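Local structure of conserved protein (2NR4) at residues D94-P97 with S98-E101. The protein binds flavin mononucleotide in a flavin-binding fold, although its cellular role remains unknown. Numbering follows the deposited sequence.
Sequences DLVP and SEFE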
loop_
_atom_site.group_PDB
_atom_site.type_symbol
_atom_site.label_atom_id
_atom_site.label_comp_id
_atom_site.label_asym_id
_atom_site.label_seq_id
_atom_site.Cartn_x
_atom_site.Cartn_y
_atom_site.Cartn_z
ATOM N N ASP A 94 3.181 -14.708 18.460
ATOM C CA ASP A 94 4.618 -14.854 18.399
ATOM C C ASP A 94 4.914 -15.638 17.119
ATOM O O ASP A 94 4.400 -16.746 16.924
ATOM C CB ASP A 94 5.143 -15.650 19.611
ATOM C CG ASP A 94 4.728 -15.053 20.959
ATOM O OD1 ASP A 94 5.585 -14.423 21.619
ATOM O OD2 ASP A 94 3.563 -15.242 21.383
ATOM N N LEU A 95 5.733 -15.082 16.241
ATOM C CA LEU A 95 6.185 -15.861 15.097
ATOM C C LEU A 95 7.160 -16.892 15.663
ATOM O O LEU A 95 7.878 -16.622 16.616
ATOM C CB LEU A 95 6.871 -14.994 14.054
ATOM C CG LEU A 95 6.110 -13.867 13.347
ATOM C CD1 LEU A 95 6.864 -13.471 12.091
ATOM C CD2 LEU A 95 4.696 -14.253 12.972
ATOM N N VAL A 96 7.152 -18.082 15.098
ATOM C CA VAL A 96 8.024 -19.126 15.624
ATOM C C VAL A 96 9.462 -18.916 15.116
ATOM O O VAL A 96 9.673 -18.311 14.044
ATOM C CB VAL A 96 7.427 -20.527 15.401
ATOM C CG1 VAL A 96 6.219 -20.717 16.316
ATOM C CG2 VAL A 96 7.028 -20.729 14.005
ATOM N N PRO A 97 10.466 -19.340 15.910
ATOM C CA PRO A 97 11.842 -19.149 15.463
ATOM C C PRO A 97 12.162 -19.657 14.061
ATOM O O PRO A 97 13.078 -19.099 13.439
ATOM C CB PRO A 97 12.678 -19.883 16.556
ATOM C CG PRO A 97 11.774 -19.811 17.782
ATOM C CD PRO A 97 10.403 -19.979 17.249
ATOM N N SER A 98 11.400 -20.625 13.529
ATOM C CA SER A 98 11.642 -21.134 12.149
ATOM C C SER A 98 11.292 -20.143 11.030
ATOM O O SER A 98 11.620 -20.357 9.856
ATOM C CB SER A 98 10.950 -22.480 11.871
ATOM O OG SER A 98 9.603 -22.526 12.320
ATOM N N GLU A 99 10.632 -19.056 11.409
ATOM C CA GLU A 99 10.217 -18.035 10.445
ATOM C C GLU A 99 11.309 -17.002 10.204
ATOM O O GLU A 99 11.162 -16.095 9.381
ATOM C CB GLU A 99 8.928 -17.379 10.967
ATOM C CG GLU A 99 7.827 -18.413 11.159
ATOM C CD GLU A 99 6.473 -17.823 11.447
ATOM O OE1 GLU A 99 5.890 -18.137 12.508
ATOM O OE2 GLU A 99 5.979 -17.059 10.592
ATOM N N PHE A 100 12.394 -17.114 10.954
ATOM C CA PHE A 100 13.486 -16.176 10.891
ATOM C C PHE A 100 14.724 -16.841 10.301
ATOM O O PHE A 100 14.874 -18.079 10.368
ATOM C CB PHE A 100 13.850 -15.694 12.289
ATOM C CG PHE A 100 12.731 -14.990 13.003
ATOM C CD1 PHE A 100 12.638 -13.601 12.973
ATOM C CD2 PHE A 100 11.767 -15.723 13.713
ATOM C CE1 PHE A 100 11.606 -12.941 13.662
ATOM C CE2 PHE A 100 10.705 -15.072 14.415
ATOM C CZ PHE A 100 10.640 -13.665 14.378
ATOM N N GLU A 101 15.618 -16.010 9.786
ATOM C CA GLU A 101 16.934 -16.445 9.375
ATOM C C GLU A 101 17.958 -15.442 9.878
ATOM O O GLU A 101 17.601 -14.300 10.242
ATOM C CB GLU A 101 16.993 -16.669 7.856
ATOM C CG GLU A 101 17.027 -15.426 6.969
ATOM C CD GLU A 101 16.977 -15.793 5.470
ATOM O OE1 GLU A 101 17.142 -17.001 5.133
ATOM O OE2 GLU A 101 16.783 -14.887 4.629
#
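A short 3-10 turn spanning Val96 to Phe100, its first N-H gripped by the carboxylate of the residue three further on, turns the chain from the loop after helix 84-92 into strand 100-103. Two successive i to i+3 backbone bonds define it: Glu99 N donates to Val96 O (2.9 Å), and Phe100 N to Pro97 O in a longer bond of 3.3 Å. The Glu99 side chain then doubles back on the turn. With CG anti to its own carbonyl carbon (chi1 -59°) and the chain extended beyond, OE1 arrives at Val96 N, 2.9 Å away. This N-H, which precedes the turn's first carbonyl, meets OE1 from above the carboxylate plane, with an N-H...O angle of 157°. Val96 and Glu99 are thus joined twice, which closes the turn on itself. Apolar atoms flank the carboxylate: Val96 CG2 lies 3.2 Å from OE1, while Leu95, crossing Glu99 at about a right angle, brings CD2 to 3.9 Å from OE2. OE1 is gripped a second time, by a salt bridge to Arg89 in helix 84-92. Replacing Glu99 by an alanine is likely to leave Val96 N and the Arg89 guanidinium without this carboxylate, removing the polar tie to helix 84-92. The Phe100 ring lies alongside the turn, its edge toward Val96 O, 3.3 Å from CD2, while Leu95 CB approaches CE2 obliquely at 3.9 Å. Leu95 and Phe100 are buried together against Leu113 of strand 110-113 and Ala44 of strand 43-51, a barrel strand; Leu95 also touches Leu86 of helix 84-92, and its side chain lies about 9 Å from the bound FMN. Backbone bonds from Glu99 to Lys114 and from Glu101 to Val112 carry the exit of the turn into the two-stranded antiparallel sheet.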